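Local coordinates for protein superoxide dismutase [Fe] (Methanothermobacter thermautotrophicus, PDB 1MA1) that converts superoxide radicals into hydrogen peroxide and molecular oxygen, using one iron ion per subunit of a homotetramer, at residues 73-87 / 152-166. Sequence-based numbering, arbitrary orientation.
Sequences FHVGGYVLHLFFWGN and HNVNVIPHFRILLVL. With FE (Fe (III) ion), chain G.
Helix 73-86 meets the 152-166 segment from Gly-76, against His-152, to Phe-84, against Val-165, and on to Asn-87; the axes of the helix and strand 164-166 pass 7.3 Å apart, crossing at -104°. Gly-76 and Gly-77, lacking side chains, let His-152 lie directly on the helix backbone: Gly-77 CA sits over the centre of its imidazole, 3.3 Å from the ring centroid, a CH-pi contact. His-152 CD2 lies over one face of Phe-73, 3.7 Å from CE1, with the rings oblique; its ND1 is hydrogen-bonded to Trp-132. Further along, Ile-162 lays CB over one face of Phe-83, while its CD1 reaches Leu-80 CD2 at 3.8 Å. Val-165 divides its branches, CG1 against Phe-84 CB and CG2 against Leu-80 CD2. Chi1 of 61° turns the Asn-87 amide to the Val-165 backbone: OD1, also bonded by Arg-200, accepts from Val-165 N (2.9 Å) above the carbonyl plane, and ND2 approaches a lone pair of Val-165 O (3.2 Å). His-81 ND1 donates to Gly-77 O at 2.9 Å, fixing the ring's rotation while NE2 binds iron. The contact thus joins alpha-hairpin and C-terminal domains at the Fe/Mn superoxide dismutase iron site, completed by His-33, Asp-167, His-171 and a water in the His-152 ring plane.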
loop_
_atom_site.group_PDB
_atom_site.type_symbol
_atom_site.label_atom_id
_atom_site.label_comp_id
_atom_site.label_asym_id
_atom_site.label_seq_id
_atom_site.Cartn_x
_atom_site.Cartn_y
_atom_site.Cartn_z
ATOM N N PHE A 73 -3.137 9.600 -6.586
ATOM C CA PHE A 73 -4.325 8.777 -6.772
ATOM C C PHE A 73 -5.173 9.297 -7.934
ATOM O O PHE A 73 -5.505 8.549 -8.845
ATOM C CB PHE A 73 -5.152 8.771 -5.489
ATOM C CG PHE A 73 -6.469 8.061 -5.621
ATOM C CD1 PHE A 73 -6.514 6.686 -5.756
ATOM C CD2 PHE A 73 -7.668 8.779 -5.648
ATOM C CE1 PHE A 73 -7.719 6.029 -5.921
ATOM C CE2 PHE A 73 -8.890 8.123 -5.811
ATOM C CZ PHE A 73 -8.909 6.742 -5.949
ATOM N N HIS A 74 -5.520 10.578 -7.902
ATOM C CA HIS A 74 -6.441 11.144 -8.873
ATOM C C HIS A 74 -5.826 11.356 -10.225
ATOM O O HIS A 74 -6.480 11.157 -11.241
ATOM C CB HIS A 74 -7.005 12.474 -8.376
ATOM C CG HIS A 74 -8.124 12.311 -7.410
ATOM N ND1 HIS A 74 -8.134 12.918 -6.176
ATOM C CD2 HIS A 74 -9.250 11.561 -7.478
ATOM C CE1 HIS A 74 -9.216 12.547 -5.518
ATOM N NE2 HIS A 74 -9.909 11.725 -6.287
ATOM N N VAL A 75 -4.575 11.784 -10.247
ATOM C CA VAL A 75 -3.911 12.028 -11.522
ATOM C C VAL A 75 -3.622 10.685 -12.203
ATOM O O VAL A 75 -3.763 10.545 -13.431
ATOM C CB VAL A 75 -2.607 12.827 -11.332
ATOM C CG1 VAL A 75 -1.851 12.904 -12.636
ATOM C CG2 VAL A 75 -2.933 14.236 -10.824
ATOM N N GLY A 76 -3.256 9.698 -11.383
ATOM C CA GLY A 76 -3.196 8.326 -11.847
ATOM C C GLY A 76 -4.505 7.817 -12.418
ATOM O O GLY A 76 -4.532 7.247 -13.518
ATOM N N GLY A 77 -5.586 8.023 -11.673
ATOM C CA GLY A 77 -6.910 7.818 -12.217
ATOM C C GLY A 77 -7.129 8.497 -13.554
ATOM O O GLY A 77 -7.545 7.854 -14.520
ATOM N N TYR A 78 -6.852 9.796 -13.619
ATOM C CA TYR A 78 -7.029 10.537 -14.855
ATOM C C TYR A 78 -6.202 9.957 -16.007
ATOM O O TYR A 78 -6.725 9.746 -17.104
ATOM C CB TYR A 78 -6.630 11.992 -14.661
ATOM C CG TYR A 78 -6.603 12.772 -15.956
ATOM C CD1 TYR A 78 -7.759 13.346 -16.468
ATOM C CD2 TYR A 78 -5.419 12.905 -16.683
ATOM C CE1 TYR A 78 -7.743 14.034 -17.664
ATOM C CE2 TYR A 78 -5.393 13.586 -17.879
ATOM C CZ TYR A 78 -6.556 14.147 -18.368
ATOM O OH TYR A 78 -6.521 14.812 -19.569
ATOM N N VAL A 79 -4.912 9.738 -15.757
ATOM C CA VAL A 79 -3.992 9.282 -16.796
ATOM C C VAL A 79 -4.337 7.886 -17.312
ATOM O O VAL A 79 -4.372 7.673 -18.514
ATOM C CB VAL A 79 -2.523 9.254 -16.295
ATOM C CG1 VAL A 79 -1.636 8.668 -17.360
ATOM C CG2 VAL A 79 -2.047 10.650 -15.963
ATOM N N LEU A 80 -4.593 6.947 -16.411
ATOM C CA LEU A 80 -4.919 5.577 -16.820
ATOM C C LEU A 80 -6.229 5.452 -17.609
ATOM O O LEU A 80 -6.291 4.686 -18.585
ATOM C CB LEU A 80 -4.973 4.645 -15.594
ATOM C CG LEU A 80 -3.619 4.351 -14.950
ATOM C CD1 LEU A 80 -3.759 3.605 -13.656
ATOM C CD2 LEU A 80 -2.801 3.553 -15.923
ATOM N N HIS A 81 -7.271 6.192 -17.199
ATOM C CA HIS A 81 -8.527 6.154 -17.951
ATOM C C HIS A 81 -8.273 6.759 -19.330
ATOM O O HIS A 81 -8.795 6.274 -20.330
ATOM C CB HIS A 81 -9.678 6.887 -17.219
ATOM C CG HIS A 81 -10.294 6.095 -16.096
ATOM N ND1 HIS A 81 -9.738 6.045 -14.839
ATOM C CD2 HIS A 81 -11.435 5.352 -16.023
ATOM C CE1 HIS A 81 -10.507 5.319 -14.039
ATOM N NE2 HIS A 81 -11.546 4.886 -14.731
ATOM N N LEU A 82 -7.435 7.782 -19.396
ATOM C CA LEU A 82 -7.115 8.386 -20.682
ATOM C C LEU A 82 -6.535 7.383 -21.685
ATOM O O LEU A 82 -6.994 7.316 -22.821
ATOM C CB LEU A 82 -6.123 9.530 -20.515
ATOM C CG LEU A 82 -5.742 10.299 -21.791
ATOM C CD1 LEU A 82 -6.992 10.981 -22.353
ATOM C CD2 LEU A 82 -4.675 11.361 -21.475
ATOM N N PHE A 83 -5.526 6.617 -21.276
ATOM C CA PHE A 83 -4.942 5.602 -22.149
ATOM C C PHE A 83 -5.886 4.430 -22.387
ATOM O O PHE A 83 -5.823 3.785 -23.431
ATOM C CB PHE A 83 -3.617 5.071 -21.569
ATOM C CG PHE A 83 -2.452 6.011 -21.732
ATOM C CD1 PHE A 83 -2.370 7.189 -20.993
ATOM C CD2 PHE A 83 -1.435 5.729 -22.636
ATOM C CE1 PHE A 83 -1.300 8.063 -21.154
ATOM C CE2 PHE A 83 -0.360 6.605 -22.801
ATOM C CZ PHE A 83 -0.296 7.773 -22.059
ATOM N N PHE A 84 -6.746 4.154 -21.408
ATOM C CA PHE A 84 -7.677 3.031 -21.486
ATOM C C PHE A 84 -8.638 3.241 -22.650
ATOM O O PHE A 84 -8.747 2.391 -23.526
ATOM C CB PHE A 84 -8.460 2.907 -20.175
ATOM C CG PHE A 84 -9.413 1.740 -20.136
ATOM C CD1 PHE A 84 -8.972 0.454 -20.423
ATOM C CD2 PHE A 84 -10.743 1.922 -19.784
ATOM C CE1 PHE A 84 -9.849 -0.638 -20.356
ATOM C CE2 PHE A 84 -11.626 0.844 -19.705
ATOM C CZ PHE A 84 -11.177 -0.442 -19.994
ATOM N N TRP A 85 -9.327 4.379 -22.663
ATOM C CA TRP A 85 -10.254 4.696 -23.746
ATOM C C TRP A 85 -9.516 4.603 -25.073
ATOM O O TRP A 85 -10.052 4.136 -26.083
ATOM C CB TRP A 85 -10.813 6.107 -23.576
ATOM C CG TRP A 85 -11.429 6.386 -22.249
ATOM C CD1 TRP A 85 -11.290 7.521 -21.517
ATOM C CD2 TRP A 85 -12.292 5.527 -21.501
ATOM N NE1 TRP A 85 -12.011 7.430 -20.347
ATOM C CE2 TRP A 85 -12.637 6.214 -20.311
ATOM C CE3 TRP A 85 -12.810 4.247 -21.715
ATOM C CZ2 TRP A 85 -13.470 5.665 -19.349
ATOM C CZ3 TRP A 85 -13.647 3.698 -20.751
ATOM C CH2 TRP A 85 -13.966 4.405 -19.583
ATOM N N GLY A 86 -8.270 5.040 -25.056
ATOM C CA GLY A 86 -7.531 5.175 -26.290
ATOM C C GLY A 86 -7.100 3.850 -26.898
ATOM O O GLY A 86 -6.936 3.770 -28.126
ATOM N N ASN A 87 -6.898 2.818 -26.072
ATOM C CA ASN A 87 -6.527 1.528 -26.621
ATOM C C ASN A 87 -7.693 0.549 -26.635
ATOM O O ASN A 87 -7.509 -0.671 -26.547
ATOM C CB ASN A 87 -5.267 0.946 -25.917
ATOM C CG ASN A 87 -5.437 0.691 -24.399
ATOM O OD1 ASN A 87 -4.530 1.016 -23.617
ATOM N ND2 ASN A 87 -6.555 0.077 -23.989
ATOM N N HIS A 152 -4.850 3.422 -8.503
ATOM C CA HIS A 152 -4.320 4.004 -9.732
ATOM C C HIS A 152 -2.816 4.301 -9.643
ATOM O O HIS A 152 -2.291 5.013 -10.503
ATOM C CB HIS A 152 -5.021 5.323 -10.115
ATOM C CG HIS A 152 -6.514 5.237 -10.249
ATOM N ND1 HIS A 152 -7.133 4.404 -11.152
ATOM C CD2 HIS A 152 -7.503 5.926 -9.627
ATOM C CE1 HIS A 152 -8.443 4.581 -11.085
ATOM N NE2 HIS A 152 -8.692 5.498 -10.171
ATOM N N ASN A 153 -2.130 3.791 -8.613
ATOM C CA ASN A 153 -0.870 4.397 -8.198
ATOM C C ASN A 153 -0.059 3.529 -7.244
ATOM O O ASN A 153 0.874 4.001 -6.601
ATOM C CB ASN A 153 -1.144 5.764 -7.558
ATOM C CG ASN A 153 -2.006 5.660 -6.310
ATOM O OD1 ASN A 153 -2.927 4.831 -6.220
ATOM N ND2 ASN A 153 -1.723 6.515 -5.350
ATOM N N VAL A 154 -0.414 2.252 -7.155
ATOM C CA VAL A 154 0.316 1.333 -6.289
ATOM C C VAL A 154 0.943 0.163 -7.050
ATOM O O VAL A 154 0.323 -0.440 -7.915
ATOM C CB VAL A 154 -0.614 0.785 -5.153
ATOM C CG1 VAL A 154 0.104 -0.325 -4.326
ATOM C CG2 VAL A 154 -1.045 1.950 -4.259
ATOM N N ASN A 155 2.187 -0.146 -6.711
ATOM C CA ASN A 155 3.004 -1.091 -7.465
ATOM C C ASN A 155 3.185 -0.648 -8.904
ATOM O O ASN A 155 3.048 -1.443 -9.833
ATOM C CB ASN A 155 2.384 -2.489 -7.427
ATOM C CG ASN A 155 2.096 -2.959 -6.018
ATOM O OD1 ASN A 155 2.917 -2.782 -5.106
ATOM N ND2 ASN A 155 0.942 -3.573 -5.829
ATOM N N VAL A 156 3.509 0.621 -9.096
ATOM C CA VAL A 156 3.936 1.056 -10.413
ATOM C C VAL A 156 5.402 1.499 -10.439
ATOM O O VAL A 156 5.906 2.093 -9.481
ATOM C CB VAL A 156 2.995 2.168 -10.963
ATOM C CG1 VAL A 156 1.975 2.524 -9.906
ATOM C CG2 VAL A 156 3.807 3.389 -11.467
ATOM N N ILE A 157 6.088 1.166 -11.527
ATOM C CA ILE A 157 7.487 1.517 -11.680
ATOM C C ILE A 157 7.581 2.965 -12.143
ATOM O O ILE A 157 7.150 3.294 -13.246
ATOM C CB ILE A 157 8.156 0.627 -12.715
ATOM C CG1 ILE A 157 7.955 -0.848 -12.328
ATOM C CG2 ILE A 157 9.632 0.966 -12.812
ATOM C CD1 ILE A 157 8.451 -1.831 -13.389
ATOM N N PRO A 158 8.124 3.860 -11.300
ATOM C CA PRO A 158 8.232 5.238 -11.760
ATOM C C PRO A 158 9.002 5.343 -13.065
ATOM O O PRO A 158 9.952 4.589 -13.292
ATOM C CB PRO A 158 8.916 5.953 -10.592
ATOM C CG PRO A 158 9.555 4.847 -9.814
ATOM C CD PRO A 158 8.582 3.731 -9.911
ATOM N N HIS A 159 8.554 6.257 -13.929
ATOM C CA HIS A 159 9.273 6.655 -15.146
ATOM C C HIS A 159 8.941 5.778 -16.367
ATOM O O HIS A 159 9.193 6.183 -17.497
ATOM C CB HIS A 159 10.802 6.660 -14.880
ATOM C CG HIS A 159 11.598 7.426 -15.892
ATOM N ND1 HIS A 159 12.390 6.812 -16.837
ATOM C CD2 HIS A 159 11.716 8.760 -16.108
ATOM C CE1 HIS A 159 12.966 7.735 -17.594
ATOM N NE2 HIS A 159 12.574 8.923 -17.173
ATOM N N PHE A 160 8.387 4.586 -16.141
ATOM C CA PHE A 160 8.003 3.720 -17.252
ATOM C C PHE A 160 6.717 4.164 -17.926
ATOM O O PHE A 160 5.795 4.619 -17.262
ATOM C CB PHE A 160 7.852 2.274 -16.771
ATOM C CG PHE A 160 9.157 1.531 -16.666
ATOM C CD1 PHE A 160 10.247 2.099 -16.041
ATOM C CD2 PHE A 160 9.284 0.256 -17.193
ATOM C CE1 PHE A 160 11.442 1.402 -15.951
ATOM C CE2 PHE A 160 10.470 -0.433 -17.097
ATOM C CZ PHE A 160 11.548 0.142 -16.477
ATOM N N ARG A 161 6.659 4.022 -19.247
ATOM C CA ARG A 161 5.600 4.640 -20.044
ATOM C C ARG A 161 4.526 3.643 -20.436
ATOM O O ARG A 161 4.783 2.441 -20.500
ATOM C CB ARG A 161 6.181 5.269 -21.305
ATOM C CG ARG A 161 7.405 6.127 -21.033
ATOM C CD ARG A 161 7.302 7.476 -21.706
ATOM N NE ARG A 161 6.668 8.436 -20.812
ATOM C CZ ARG A 161 6.117 9.583 -21.201
ATOM N NH1 ARG A 161 6.114 9.921 -22.485
ATOM N NH2 ARG A 161 5.559 10.390 -20.300
ATOM N N ILE A 162 3.316 4.137 -20.691
ATOM C CA ILE A 162 2.176 3.240 -20.886
ATOM C C ILE A 162 2.017 2.821 -22.349
ATOM O O ILE A 162 2.014 3.655 -23.252
ATOM C CB ILE A 162 0.853 3.893 -20.410
ATOM C CG1 ILE A 162 0.934 4.257 -18.932
ATOM C CG2 ILE A 162 -0.304 2.928 -20.620
ATOM C CD1 ILE A 162 -0.290 4.995 -18.440
ATOM N N LEU A 163 1.874 1.523 -22.572
ATOM C CA LEU A 163 1.566 1.009 -23.902
ATOM C C LEU A 163 0.121 0.529 -24.020
ATOM O O LEU A 163 -0.598 0.900 -24.953
ATOM C CB LEU A 163 2.512 -0.140 -24.249
ATOM C CG LEU A 163 3.977 0.252 -24.355
ATOM C CD1 LEU A 163 4.826 -0.953 -24.689
ATOM C CD2 LEU A 163 4.107 1.341 -25.411
ATOM N N LEU A 164 -0.290 -0.301 -23.064
ATOM C CA LEU A 164 -1.594 -0.952 -23.087
ATOM C C LEU A 164 -2.134 -0.950 -21.664
ATOM O O LEU A 164 -1.382 -1.176 -20.710
ATOM C CB LEU A 164 -1.446 -2.403 -23.540
ATOM C CG LEU A 164 -2.595 -3.080 -24.286
ATOM C CD1 LEU A 164 -2.556 -4.559 -23.930
ATOM C CD2 LEU A 164 -3.931 -2.486 -23.921
ATOM N N VAL A 165 -3.433 -0.729 -21.516
ATOM C CA VAL A 165 -4.019 -0.574 -20.200
ATOM C C VAL A 165 -5.383 -1.262 -20.141
ATOM O O VAL A 165 -6.187 -1.156 -21.068
ATOM C CB VAL A 165 -4.146 0.947 -19.867
ATOM C CG1 VAL A 165 -5.444 1.241 -19.175
ATOM C CG2 VAL A 165 -2.988 1.385 -18.985
ATOM N N LEU A 166 -5.646 -1.971 -19.056
ATOM C CA LEU A 166 -6.943 -2.608 -18.862
ATOM C C LEU A 166 -7.518 -2.335 -17.459
ATOM O O LEU A 166 -6.984 -2.825 -16.462
ATOM C CB LEU A 166 -6.795 -4.121 -19.086
ATOM C CG LEU A 166 -7.997 -4.972 -18.718
ATOM C CD1 LEU A 166 -9.231 -4.444 -19.438
ATOM C CD2 LEU A 166 -7.705 -6.422 -19.058
HETATM FE FE FE G . -12.258 3.019 -13.976
HETATM O O HOH W 1 -10.980 3.127 -12.553
#